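Local coordinates for zinc finger (CCCH type) motif-containing protein (Toxoplasma gondii, PDB 7NG2), which probably recognises N6-methyladenosine in mRNA through the YTH domain seen here without RNA, linking that mark to cleavage and polyadenylation, at residues A[57-62]-A[66-71]; A[17-22]-A[34-39]; A[28-33]-A[100-105]; A[40-45]-A[129-134]. All blocks are in the same frame, centred on the assembly; numbering follows the deposited sequence. Where two conformers were deposited one is given.

Contact 1 of 4, residues A[57-62]-A[66-71]; sequences LLLFSA and GGFQGF
Phe60 lies against Gln69 and Gly70 through its own peptide groups: Phe60 N donates to Gly70 O at 3.0 Å, and Gln69 N returns a bond to Phe60 O at 2.9 Å. Both bonds are nearly straight. Phe60 O also meets Phe68 CA in a CA-H...O contact, and the same oxygen stands at the edge of the Phe68 ring. At the far end of the ladder, side chains take over from the backbone. Gln69, bent at its second torsion (chi2 73°), curls back until OE1 accepts from Ala62 N at 2.7 Å. Ser61 OG donates to Gly67 O at 2.7 Å; Lys20 NZ binds the same hydroxyl. Strands 55-62 and 67-74 thus form an antiparallel beta hairpin inside the mixed sheet of the YTH domain. Leu59 and Phe71 make a non-hydrogen-bonded pair on one face, Leu59 CG lying 4.2 Å from Phe71 CB. Phe71 CG is wedged between its backbone N and carbonyl carbon (chi1 68°), and its ring swings away from the neighbouring strand. Phe68 instead brings CE1 to 3.8 Å from Leu59 CB, while Ser61 CB meets its CD1. Further out, helix 137-149 lies against these apolar groups, with Leu143 and Met147 touching Leu59 and Met147 also meeting Phe68. The turn has its own support, since Ser65 OG is hydrogen-bonded to Ala62 O and weakly to Gln69 NE2.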
loop_
_atom_site.group_PDB
_atom_site.type_symbol
_atom_site.label_atom_id
_atom_site.label_comp_id
_atom_site.label_asym_id
_atom_site.label_seq_id
_atom_site.Cartn_x
_atom_site.Cartn_y
_atom_site.Cartn_z
ATOM N N LEU A 57 -4.429 -3.613 3.522
ATOM C CA LEU A 57 -3.267 -2.781 3.794
ATOM C C LEU A 57 -2.405 -2.655 2.547
ATOM O O LEU A 57 -2.195 -3.634 1.820
ATOM C CB LEU A 57 -2.428 -3.365 4.934
ATOM C CG LEU A 57 -3.013 -3.329 6.351
ATOM C CD1 LEU A 57 -3.610 -1.966 6.683
ATOM C CD2 LEU A 57 -4.025 -4.435 6.596
ATOM N N LEU A 58 -1.967 -1.426 2.291
ATOM C CA LEU A 58 -1.140 -1.078 1.144
ATOM C C LEU A 58 0.205 -0.610 1.673
ATOM O O LEU A 58 0.269 0.342 2.451
ATOM C CB LEU A 58 -1.813 0.028 0.337
ATOM C CG LEU A 58 -3.260 -0.281 -0.047
ATOM C CD1 LEU A 58 -3.838 0.935 -0.718
ATOM C CD2 LEU A 58 -3.381 -1.494 -0.961
ATOM N N LEU A 59 1.273 -1.277 1.248
ATOM C CA LEU A 59 2.626 -1.030 1.744
ATOM C C LEU A 59 3.380 -0.330 0.623
ATOM O O LEU A 59 3.650 -0.939 -0.419
ATOM C CB LEU A 59 3.297 -2.354 2.113
ATOM C CG LEU A 59 2.838 -3.022 3.427
ATOM C CD1 LEU A 59 1.340 -3.367 3.482
ATOM C CD2 LEU A 59 3.683 -4.265 3.715
ATOM N N PHE A 60 3.695 0.947 0.825
ATOM C CA PHE A 60 4.165 1.801 -0.264
ATOM C C PHE A 60 5.680 1.759 -0.397
ATOM O O PHE A 60 6.401 1.941 0.589
ATOM C CB PHE A 60 3.718 3.234 -0.022
ATOM C CG PHE A 60 2.253 3.460 -0.279
ATOM C CD1 PHE A 60 1.317 3.260 0.725
ATOM C CD2 PHE A 60 1.808 3.868 -1.531
ATOM C CE1 PHE A 60 -0.034 3.477 0.502
ATOM C CE2 PHE A 60 0.454 4.078 -1.762
ATOM C CZ PHE A 60 -0.462 3.875 -0.745
ATOM N N SER A 61 6.151 1.560 -1.625
ATOM C CA SER A 61 7.577 1.497 -1.936
ATOM C C SER A 61 7.834 2.217 -3.257
ATOM O O SER A 61 7.509 1.701 -4.330
ATOM C CB SER A 61 8.026 0.039 -2.016
ATOM O OG SER A 61 9.361 -0.034 -2.483
ATOM N N ALA A 62 8.434 3.397 -3.186
ATOM C CA ALA A 62 8.775 4.111 -4.406
ATOM C C ALA A 62 9.854 3.358 -5.179
ATOM O O ALA A 62 10.748 2.739 -4.595
ATOM C CB ALA A 62 9.271 5.514 -4.062
ATOM N N GLY A 66 14.654 1.582 -2.387
ATOM C CA GLY A 66 15.293 0.579 -1.560
ATOM C C GLY A 66 14.486 0.082 -0.381
ATOM O O GLY A 66 15.026 -0.672 0.436
ATOM N N GLY A 67 13.215 0.464 -0.258
ATOM C CA GLY A 67 12.433 0.047 0.889
ATOM C C GLY A 67 11.035 0.613 0.890
ATOM O O GLY A 67 10.462 0.895 -0.165
ATOM N N PHE A 68 10.470 0.768 2.082
ATOM C CA PHE A 68 9.098 1.226 2.248
ATOM C C PHE A 68 9.086 2.624 2.843
ATOM O O PHE A 68 9.915 2.956 3.699
ATOM C CB PHE A 68 8.296 0.312 3.184
ATOM C CG PHE A 68 8.068 -1.074 2.647
ATOM C CD1 PHE A 68 7.186 -1.305 1.601
ATOM C CD2 PHE A 68 8.725 -2.156 3.210
ATOM C CE1 PHE A 68 6.967 -2.599 1.126
ATOM C CE2 PHE A 68 8.510 -3.444 2.738
ATOM C CZ PHE A 68 7.636 -3.670 1.696
ATOM N N GLN A 69 8.107 3.423 2.420
ATOM C CA GLN A 69 7.875 4.747 2.974
ATOM C C GLN A 69 6.716 4.773 3.960
ATOM O O GLN A 69 6.470 5.815 4.578
ATOM C CB GLN A 69 7.639 5.777 1.856
ATOM C CG GLN A 69 8.870 6.083 1.010
ATOM C CD GLN A 69 9.213 4.949 0.067
ATOM O OE1 GLN A 69 8.385 4.534 -0.736
ATOM N NE2 GLN A 69 10.435 4.436 0.170
ATOM N N GLY A 70 6.023 3.662 4.134
ATOM C CA GLY A 70 4.927 3.596 5.071
ATOM C C GLY A 70 3.851 2.666 4.557
ATOM O O GLY A 70 4.047 1.899 3.623
ATOM N N PHE A 71 2.689 2.748 5.200
ATOM C CA PHE A 71 1.578 1.903 4.800
ATOM C C PHE A 71 0.264 2.600 5.113
ATOM O O PHE A 71 0.205 3.530 5.922
ATOM C CB PHE A 71 1.638 0.486 5.408
ATOM C CG PHE A 71 1.438 0.428 6.904
ATOM C CD1 PHE A 71 2.519 0.557 7.759
ATOM C CD2 PHE A 71 0.182 0.197 7.453
ATOM C CE1 PHE A 71 2.352 0.477 9.139
ATOM C CE2 PHE A 71 0.014 0.117 8.821
ATOM C CZ PHE A 71 1.101 0.258 9.668
#

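Contact 2 of 4, residues A[17-22]-A[34-39]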
loop_
_atom_site.group_PDB
_atom_site.type_symbol
_atom_site.label_atom_id
_atom_site.label_comp_id
_atom_site.label_asym_id
_atom_site.label_seq_id
_atom_site.Cartn_x
_atom_site.Cartn_y
_atom_site.Cartn_z
ATOM N N PHE A 17 -0.801 -5.731 0.433
ATOM C CA PHE A 17 -0.328 -5.600 -0.942
ATOM C C PHE A 17 0.772 -4.556 -0.997
ATOM O O PHE A 17 0.670 -3.505 -0.365
ATOM C CB PHE A 17 -1.460 -5.159 -1.882
ATOM C CG PHE A 17 -2.576 -6.148 -1.967
ATOM C CD1 PHE A 17 -3.636 -6.101 -1.069
ATOM C CD2 PHE A 17 -2.569 -7.143 -2.934
ATOM C CE1 PHE A 17 -4.675 -7.015 -1.134
ATOM C CE2 PHE A 17 -3.609 -8.066 -3.001
ATOM C CZ PHE A 17 -4.664 -7.998 -2.096
ATOM N N ILE A 18 1.829 -4.850 -1.756
ATOM C CA ILE A 18 2.901 -3.887 -2.012
ATOM C C ILE A 18 2.489 -2.988 -3.176
ATOM O O ILE A 18 2.003 -3.462 -4.207
ATOM C CB ILE A 18 4.234 -4.615 -2.266
ATOM C CG1 ILE A 18 4.618 -5.375 -0.982
ATOM C CG2 ILE A 18 5.339 -3.631 -2.679
ATOM C CD1 ILE A 18 5.792 -6.299 -1.077
ATOM N N ILE A 19 2.648 -1.682 -2.990
ATOM C CA ILE A 19 2.345 -0.675 -4.000
ATOM C C ILE A 19 3.658 -0.030 -4.408
ATOM O O ILE A 19 4.419 0.424 -3.551
ATOM C CB ILE A 19 1.402 0.391 -3.422
ATOM C CG1 ILE A 19 0.034 -0.211 -3.096
ATOM C CG2 ILE A 19 1.300 1.587 -4.369
ATOM C CD1 ILE A 19 -0.730 -0.644 -4.318
ATOM N N LYS A 20 3.911 0.041 -5.709
ATOM C CA LYS A 20 5.085 0.724 -6.231
ATOM C C LYS A 20 4.669 2.064 -6.830
ATOM O O LYS A 20 3.568 2.212 -7.359
ATOM C CB LYS A 20 5.786 -0.125 -7.297
ATOM C CG LYS A 20 6.305 -1.477 -6.810
ATOM C CD LYS A 20 7.336 -1.359 -5.683
ATOM C CE LYS A 20 8.635 -0.763 -6.202
ATOM N NZ LYS A 20 9.709 -0.870 -5.162
ATOM N N SER A 21 5.553 3.049 -6.734
ATOM C CA SER A 21 5.284 4.358 -7.307
ATOM C C SER A 21 6.512 4.825 -8.063
ATOM O O SER A 21 7.614 4.808 -7.513
ATOM C CB SER A 21 4.975 5.370 -6.207
ATOM O OG SER A 21 4.703 6.644 -6.769
ATOM N N ASN A 22 6.343 5.242 -9.315
ATOM C CA ASN A 22 7.520 5.721 -10.029
ATOM C C ASN A 22 7.978 7.089 -9.540
ATOM O O ASN A 22 9.160 7.419 -9.686
ATOM C CB ASN A 22 7.314 5.687 -11.548
ATOM C CG ASN A 22 6.404 6.791 -12.045
ATOM O OD1 ASN A 22 5.366 7.073 -11.447
ATOM N ND2 ASN A 22 6.790 7.422 -13.150
ATOM N N GLY A 34 -5.117 11.636 0.590
ATOM C CA GLY A 34 -5.704 10.365 0.971
ATOM C C GLY A 34 -6.256 9.592 -0.208
ATOM O O GLY A 34 -7.397 9.126 -0.171
ATOM N N VAL A 35 -5.448 9.425 -1.254
ATOM C CA VAL A 35 -5.951 8.919 -2.524
ATOM C C VAL A 35 -4.860 8.108 -3.209
ATOM O O VAL A 35 -3.666 8.388 -3.067
ATOM C CB VAL A 35 -6.452 10.091 -3.409
ATOM C CG1 VAL A 35 -5.310 11.061 -3.730
ATOM C CG2 VAL A 35 -7.127 9.584 -4.682
ATOM N N TRP A 36 -5.280 7.102 -3.973
ATOM C CA TRP A 36 -4.369 6.338 -4.815
ATOM C C TRP A 36 -5.131 5.858 -6.044
ATOM O O TRP A 36 -6.361 5.870 -6.073
ATOM C CB TRP A 36 -3.758 5.143 -4.056
ATOM C CG TRP A 36 -2.555 4.587 -4.744
ATOM C CD1 TRP A 36 -2.425 3.350 -5.296
ATOM C CD2 TRP A 36 -1.307 5.259 -4.955
ATOM N NE1 TRP A 36 -1.171 3.208 -5.844
ATOM C CE2 TRP A 36 -0.468 4.369 -5.654
ATOM C CE3 TRP A 36 -0.827 6.535 -4.637
ATOM C CZ2 TRP A 36 0.838 4.706 -6.028
ATOM C CZ3 TRP A 36 0.468 6.872 -5.013
ATOM C CH2 TRP A 36 1.284 5.958 -5.700
ATOM N N ALA A 37 -4.381 5.422 -7.055
ATOM C CA ALA A 37 -4.952 4.709 -8.188
ATOM C C ALA A 37 -3.908 3.722 -8.678
ATOM O O ALA A 37 -2.704 3.946 -8.524
ATOM C CB ALA A 37 -5.388 5.650 -9.325
ATOM N N THR A 38 -4.368 2.636 -9.287
ATOM C CA THR A 38 -3.458 1.603 -9.760
ATOM C C THR A 38 -3.944 1.093 -11.114
ATOM O O THR A 38 -4.956 1.552 -11.651
ATOM C CB THR A 38 -3.276 0.516 -8.687
ATOM O OG1 THR A 38 -2.231 -0.384 -9.068
ATOM C CG2 THR A 38 -4.557 -0.263 -8.491
ATOM N N SER A 39 -3.194 0.153 -11.682
ATOM C CA SER A 39 -3.552 -0.432 -12.966
ATOM C C SER A 39 -4.948 -1.050 -12.895
ATOM O O SER A 39 -5.465 -1.363 -11.822
ATOM C CB SER A 39 -2.532 -1.502 -13.342
ATOM O OG SER A 39 -2.725 -2.649 -12.525
#
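The indole of Trp36 presents the edge of its six-membered ring to strand 14-21, where Ser21 OG and Lys20 O both lie in the ring plane, OG 3.6 Å from Trp36 CH2. Ile19 approaches the indole obliquely, and Phe60 and Trp87 each meet it edge-to-face. This tryptophan follows the first helix of the YTH fold, and by family resemblance it is probably a wall of the aromatic cage that receives the methylated adenine, with Trp87 as a second wall. An isopropyl alcohol molecule about 4 Å from its side chain, probably from the crystallisation liquor, is consistent with a pocket here. With CG anti to the backbone N (chi1 -164°), Trp36 reaches from the short outermost strand 35-36 toward strand 14-21 of the same sheet. No hydrogen bond joins the two segments. Ser21 OG, although near the ring, has its polar partner in Arg23 O, so the hydroxyl is held at the edge by its own chain. The Ile19 and Trp36 side chains run antiparallel past one another, and the branch that touches is the methyl CG2, 3.3 Å from Trp36 NE1 and 3.5 Å from Trp36 CE2.

Contact 3 of 4, residues A[28-33]-A[100-105]; sequences YTSIQH and VMWLKQ
Two consecutive residues of one helix grip the same indole in two different ways: Ser30 takes the N-H of Trp102 at its edge, while Ile31 presses on its face. Trp102 NE1 donates to Ser30 OG at 3.0 Å, almost straight at 170°, with the oxygen lying in the ring plane. Ser30 OG, anti to its own backbone nitrogen (chi1 -177°), is also hydrogen-bonded to Val35 O just beyond the helix, so the hydroxyl joins the tryptophan to the chain that follows. The second grip is a CH-pi contact. Ile31 CG1 stands 3.6 Å from the centroid of the five-membered ring of Trp102, only 16° from the ring normal, and its nearest ring atom is Trp102 CE2 at 3.5 Å. Phe60 stacks on the opposite face, leaving the indole sandwiched between an aliphatic and an aromatic neighbour. The gamma methyl CG2 of Ile31 and the end of its CG1 branch, CD1, meet an amide: CG2 lies 3.6 Å from Gln105 NE2, and CD1 lies 3.8 Å from Gln105 OE1. That oxygen accepts from Leu155 N, which fixes the amide where the isoleucine can lie against it. Between the two strand residues the backbone is irregular, because Leu103 and Lys104 both face Phe71 of the adjoining strand. The helix runs almost at right angles to the strand, their short axes 8.2 Å apart at closest approach. The whole is a helix laid across the sheet of a YTH domain, with a classic beta bulge in the strand beneath it.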
loop_
_atom_site.group_PDB
_atom_site.type_symbol
_atom_site.label_atom_id
_atom_site.label_comp_id
_atom_site.label_asym_id
_atom_site.label_seq_id
_atom_site.Cartn_x
_atom_site.Cartn_y
_atom_site.Cartn_z
ATOM N N TYR A 28 3.611 11.875 -2.226
ATOM C CA TYR A 28 3.271 13.098 -1.505
ATOM C C TYR A 28 1.815 13.475 -1.735
ATOM O O TYR A 28 1.100 13.824 -0.789
ATOM C CB TYR A 28 4.193 14.241 -1.930
ATOM C CG TYR A 28 5.658 13.980 -1.681
ATOM C CD1 TYR A 28 6.079 13.185 -0.624
ATOM C CD2 TYR A 28 6.625 14.531 -2.515
ATOM C CE1 TYR A 28 7.428 12.950 -0.400
ATOM C CE2 TYR A 28 7.971 14.300 -2.301
ATOM C CZ TYR A 28 8.366 13.508 -1.244
ATOM O OH TYR A 28 9.706 13.277 -1.033
ATOM N N THR A 29 1.355 13.393 -2.982
ATOM C CA THR A 29 -0.046 13.667 -3.281
ATOM C C THR A 29 -0.965 12.698 -2.546
ATOM O O THR A 29 -2.017 13.092 -2.028
ATOM C CB THR A 29 -0.262 13.590 -4.792
ATOM O OG1 THR A 29 0.504 14.623 -5.426
ATOM C CG2 THR A 29 -1.724 13.765 -5.140
ATOM N N SER A 30 -0.577 11.423 -2.485
ATOM C CA SER A 30 -1.380 10.420 -1.795
ATOM C C SER A 30 -1.516 10.744 -0.311
ATOM O O SER A 30 -2.609 10.629 0.259
ATOM C CB SER A 30 -0.741 9.046 -1.990
ATOM O OG SER A 30 -1.523 8.024 -1.391
ATOM N N ILE A 31 -0.422 11.169 0.323
ATOM C CA ILE A 31 -0.462 11.540 1.733
ATOM C C ILE A 31 -1.295 12.803 1.924
ATOM O O ILE A 31 -2.085 12.911 2.870
ATOM C CB ILE A 31 0.972 11.708 2.274
ATOM C CG1 ILE A 31 1.697 10.361 2.288
ATOM C CG2 ILE A 31 0.964 12.315 3.666
ATOM C CD1 ILE A 31 3.199 10.497 2.423
ATOM N N GLN A 32 -1.152 13.766 1.008
ATOM C CA GLN A 32 -1.826 15.051 1.151
ATOM C C GLN A 32 -3.338 14.906 1.032
ATOM O O GLN A 32 -4.089 15.573 1.758
ATOM C CB GLN A 32 -1.288 16.008 0.090
ATOM C CG GLN A 32 -1.777 17.433 0.192
ATOM C CD GLN A 32 -1.194 18.304 -0.900
ATOM O OE1 GLN A 32 -0.637 17.799 -1.877
ATOM N NE2 GLN A 32 -1.306 19.618 -0.739
ATOM N N HIS A 33 -3.805 14.042 0.129
ATOM C CA HIS A 33 -5.222 13.958 -0.201
ATOM C C HIS A 33 -5.868 12.611 0.095
ATOM O O HIS A 33 -7.075 12.463 -0.113
ATOM C CB HIS A 33 -5.444 14.355 -1.662
ATOM C CG HIS A 33 -5.010 15.754 -1.965
ATOM N ND1 HIS A 33 -5.638 16.855 -1.426
ATOM C CD2 HIS A 33 -4.003 16.234 -2.733
ATOM C CE1 HIS A 33 -5.048 17.955 -1.860
ATOM N NE2 HIS A 33 -4.053 17.605 -2.655
ATOM N N VAL A 100 -7.438 6.258 0.457
ATOM C CA VAL A 100 -6.448 5.590 1.293
ATOM C C VAL A 100 -6.268 6.418 2.555
ATOM O O VAL A 100 -6.248 7.653 2.502
ATOM C CB VAL A 100 -5.095 5.457 0.560
ATOM C CG1 VAL A 100 -4.031 4.841 1.472
ATOM C CG2 VAL A 100 -5.257 4.632 -0.693
ATOM N N MET A 101 -6.145 5.739 3.690
ATOM C CA MET A 101 -5.807 6.371 4.959
ATOM C C MET A 101 -4.377 5.959 5.277
ATOM O O MET A 101 -4.118 4.785 5.561
ATOM C CB MET A 101 -6.771 5.897 6.047
ATOM C CG MET A 101 -6.405 6.321 7.466
ATOM S SD MET A 101 -7.557 5.712 8.725
ATOM C CE MET A 101 -9.042 6.629 8.325
ATOM N N TRP A 102 -3.446 6.906 5.213
ATOM C CA TRP A 102 -2.079 6.588 5.592
ATOM C C TRP A 102 -2.018 6.341 7.094
ATOM O O TRP A 102 -2.563 7.114 7.888
ATOM C CB TRP A 102 -1.125 7.704 5.161
ATOM C CG TRP A 102 -0.738 7.590 3.710
ATOM C CD1 TRP A 102 -1.513 7.899 2.621
ATOM C CD2 TRP A 102 0.512 7.122 3.190
ATOM N NE1 TRP A 102 -0.820 7.647 1.464
ATOM C CE2 TRP A 102 0.426 7.174 1.782
ATOM C CE3 TRP A 102 1.696 6.661 3.776
ATOM C CZ2 TRP A 102 1.481 6.796 0.955
ATOM C CZ3 TRP A 102 2.743 6.290 2.951
ATOM C CH2 TRP A 102 2.626 6.356 1.556
ATOM N N LEU A 103 -1.396 5.228 7.477
ATOM C CA LEU A 103 -1.322 4.811 8.868
ATOM C C LEU A 103 0.080 4.891 9.443
ATOM O O LEU A 103 0.239 4.838 10.668
ATOM C CB LEU A 103 -1.848 3.375 9.011
ATOM C CG LEU A 103 -3.326 3.246 8.626
ATOM C CD1 LEU A 103 -3.767 1.785 8.564
ATOM C CD2 LEU A 103 -4.195 4.035 9.605
ATOM N N LYS A 104 1.100 4.997 8.591
ATOM C CA LYS A 104 2.464 5.224 9.049
ATOM C C LYS A 104 3.250 5.819 7.893
ATOM O O LYS A 104 3.077 5.400 6.749
ATOM C CB LYS A 104 3.140 3.915 9.473
ATOM C CG LYS A 104 4.536 4.084 10.061
ATOM C CD LYS A 104 4.504 4.845 11.377
ATOM C CE LYS A 104 5.868 4.910 12.043
ATOM N NZ LYS A 104 5.751 5.414 13.452
ATOM N N GLN A 105 4.073 6.816 8.201
ATOM C CA GLN A 105 5.138 7.283 7.322
ATOM C C GLN A 105 6.456 6.969 8.013
ATOM O O GLN A 105 6.644 7.318 9.182
ATOM C CB GLN A 105 5.041 8.791 7.105
ATOM C CG GLN A 105 3.783 9.233 6.384
ATOM C CD GLN A 105 3.661 10.740 6.294
ATOM O OE1 GLN A 105 4.560 11.419 5.805
ATOM N NE2 GLN A 105 2.537 11.265 6.755
#

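Contact 4 of 4, residues A[40-45]-A[129-134]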
loop_
_atom_site.group_PDB
_atom_site.type_symbol
_atom_site.label_atom_id
_atom_site.label_comp_id
_atom_site.label_asym_id
_atom_site.label_seq_id
_atom_site.Cartn_x
_atom_site.Cartn_y
_atom_site.Cartn_z
ATOM N N LYS A 40 -5.569 -1.227 -14.063
ATOM C CA LYS A 40 -6.916 -1.788 -14.077
ATOM C C LYS A 40 -6.940 -3.195 -13.485
ATOM O O LYS A 40 -7.855 -3.541 -12.727
ATOM C CB LYS A 40 -7.500 -1.731 -15.488
ATOM C CG LYS A 40 -7.700 -0.294 -15.967
ATOM C CD LYS A 40 -8.545 -0.198 -17.227
ATOM C CE LYS A 40 -9.299 1.126 -17.271
ATOM N NZ LYS A 40 -10.484 1.124 -16.361
ATOM N N GLY A 41 -5.921 -4.008 -13.785
ATOM C CA GLY A 41 -5.842 -5.336 -13.192
ATOM C C GLY A 41 -5.712 -5.301 -11.680
ATOM O O GLY A 41 -6.412 -6.026 -10.965
ATOM N N ASN A 42 -4.811 -4.455 -11.170
ATOM C CA ASN A 42 -4.653 -4.349 -9.723
ATOM C C ASN A 42 -5.888 -3.739 -9.084
ATOM O O ASN A 42 -6.212 -4.060 -7.935
ATOM C CB ASN A 42 -3.422 -3.509 -9.369
ATOM C CG ASN A 42 -2.124 -4.267 -9.517
ATOM O OD1 ASN A 42 -2.104 -5.496 -9.526
ATOM N ND2 ASN A 42 -1.020 -3.533 -9.618
ATOM N N SER A 43 -6.581 -2.861 -9.815
ATOM C CA SER A 43 -7.788 -2.241 -9.284
ATOM C C SER A 43 -8.860 -3.285 -9.019
ATOM O O SER A 43 -9.545 -3.239 -7.991
ATOM C CB SER A 43 -8.315 -1.205 -10.276
ATOM O OG SER A 43 -7.464 -0.075 -10.369
ATOM N N ARG A 44 -9.020 -4.236 -9.937
ATOM C CA ARG A 44 -10.002 -5.292 -9.727
ATOM C C ARG A 44 -9.595 -6.175 -8.556
ATOM O O ARG A 44 -10.427 -6.515 -7.707
ATOM C CB ARG A 44 -10.156 -6.122 -10.999
ATOM C CG ARG A 44 -11.308 -7.104 -10.930
ATOM C CD ARG A 44 -12.527 -6.560 -11.677
ATOM N NE ARG A 44 -13.005 -5.296 -11.126
ATOM C CZ ARG A 44 -13.799 -5.202 -10.067
ATOM N NH1 ARG A 44 -14.190 -6.303 -9.447
ATOM N NH2 ARG A 44 -14.193 -4.017 -9.624
ATOM N N LYS A 45 -8.310 -6.526 -8.485
ATOM C CA LYS A 45 -7.801 -7.359 -7.401
ATOM C C LYS A 45 -8.005 -6.691 -6.045
ATOM O O LYS A 45 -8.452 -7.330 -5.083
ATOM C CB LYS A 45 -6.317 -7.626 -7.653
ATOM C CG LYS A 45 -5.635 -8.447 -6.592
ATOM C CD LYS A 45 -4.330 -9.002 -7.127
ATOM C CE LYS A 45 -3.304 -7.901 -7.309
ATOM N NZ LYS A 45 -2.062 -8.403 -7.967
ATOM N N SER A 129 9.482 -7.211 -5.378
ATOM C CA SER A 129 8.038 -7.042 -5.437
ATOM C C SER A 129 7.661 -6.056 -6.530
ATOM O O SER A 129 8.267 -4.993 -6.666
ATOM C CB SER A 129 7.527 -6.496 -4.106
ATOM O OG SER A 129 7.834 -7.375 -3.041
ATOM N N ARG A 130 6.643 -6.407 -7.297
ATOM C CA ARG A 130 6.074 -5.508 -8.286
ATOM C C ARG A 130 4.822 -4.841 -7.725
ATOM O O ARG A 130 4.318 -5.194 -6.656
ATOM C CB ARG A 130 5.751 -6.271 -9.575
ATOM C CG ARG A 130 6.959 -6.476 -10.484
ATOM C CD ARG A 130 7.301 -5.180 -11.216
ATOM N NE ARG A 130 6.175 -4.667 -11.999
ATOM C CZ ARG A 130 5.497 -3.554 -11.722
ATOM N NH1 ARG A 130 5.820 -2.800 -10.672
ATOM N NH2 ARG A 130 4.491 -3.187 -12.505
ATOM N N ASP A 131 4.313 -3.867 -8.464
ATOM C CA ASP A 131 3.116 -3.169 -8.028
ATOM C C ASP A 131 1.953 -4.151 -7.906
ATOM O O ASP A 131 1.633 -4.867 -8.856
ATOM C CB ASP A 131 2.780 -2.085 -9.047
ATOM C CG ASP A 131 1.624 -1.227 -8.615
ATOM O OD1 ASP A 131 1.666 -0.716 -7.484
ATOM O OD2 ASP A 131 0.682 -1.051 -9.409
ATOM N N GLY A 132 1.334 -4.199 -6.725
ATOM C CA GLY A 132 0.218 -5.085 -6.454
ATOM C C GLY A 132 0.577 -6.455 -5.912
ATOM O O GLY A 132 -0.332 -7.261 -5.688
ATOM N N THR A 133 1.858 -6.745 -5.703
ATOM C CA THR A 133 2.243 -8.047 -5.180
ATOM C C THR A 133 1.649 -8.247 -3.788
ATOM O O THR A 133 1.828 -7.410 -2.905
ATOM C CB THR A 133 3.768 -8.133 -5.094
ATOM O OG1 THR A 133 4.342 -8.098 -6.411
ATOM C CG2 THR A 133 4.196 -9.418 -4.396
ATOM N N GLU A 134 0.980 -9.378 -3.584
ATOM C CA GLU A 134 0.427 -9.694 -2.272
ATOM C C GLU A 134 1.453 -10.433 -1.423
ATOM O O GLU A 134 2.237 -11.238 -1.932
ATOM C CB GLU A 134 -0.850 -10.536 -2.388
ATOM C CG GLU A 134 -1.638 -10.574 -1.088
ATOM C CD GLU A 134 -3.026 -11.179 -1.192
ATOM O OE1 GLU A 134 -3.454 -11.597 -2.289
ATOM O OE2 GLU A 134 -3.692 -11.253 -0.137
HETATM O O HOH W 1 0.560 -7.503 -9.137
HETATM O O HOH W 2 -0.792 -10.211 -6.031
#
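Residues 130 to 133 make a type II beta turn, with Gly132 at positive phi in its third position, and this turn faces the first turn of helix 40-52. Asn42 reaches over to it with its amide. ND2 donates to Asp131 O at 3.1 Å from above the carbonyl plane, and to Asp131 OD2 at 3.0 Å in a weaker, more bent bond. The amide and carboxylate planes stand 70° apart, and ND2 is the amide atom that meets the carboxylate. Asp131 CG is anti to its backbone N (chi1 -175°), which carries OD2 to that nitrogen, while OD1 accepts from Lys20 N on the neighbouring strand 14-21. One turn further along the helix, Lys45 bends at its third torsion (70°) and brings NZ to Gly132 O at 3.1 Å, again from above the carbonyl plane. The ammonium is ringed by oxygens: one water lies between NZ and Asp131 O, a second sits 2.9 Å from NZ, and Asn42 OD1 makes a weak bond at 3.3 Å. The turn also braces itself, since Arg130 O accepts from both Thr133 N and Thr133 OG1, at 3.1 and 2.9 Å. Within the YTH domain this ties the helix after strand 35-36 to the loop leading into edge strand 134-135. With ND2 on Asp131 and OD1 weakly bound to Lys45, the Asn42 amide is probably fixed in its rotation, and the oxygens of Gly132, Asn42 and the two waters would be expected to stabilise the positive charge of Lys45.

Contacts 1 and 2 lie near the centre of the chain and are buried; contacts 3 and 4 are only partly buried, on opposite sides of that centre. Contact 1 joins strands within the sheet, largely by backbone bonds, whereas contact 2 brings the strand beside it, 14-21, against an aromatic ring without any hydrogen bond. Contact 3 shares the sheet with both: Phe71 pairs with the bulge of 98-109, and Gly34 O meets Val100 N. Contact 4 joins the same sheet through Ile18, bonded by its backbone to Gly132 and Thr133. Backbone bonds and aromatic packing dominate inside; contact 3 mixes an aromatic face with one side-chain bond, and contact 4, peripheral, relies on amide, ammonium and waters.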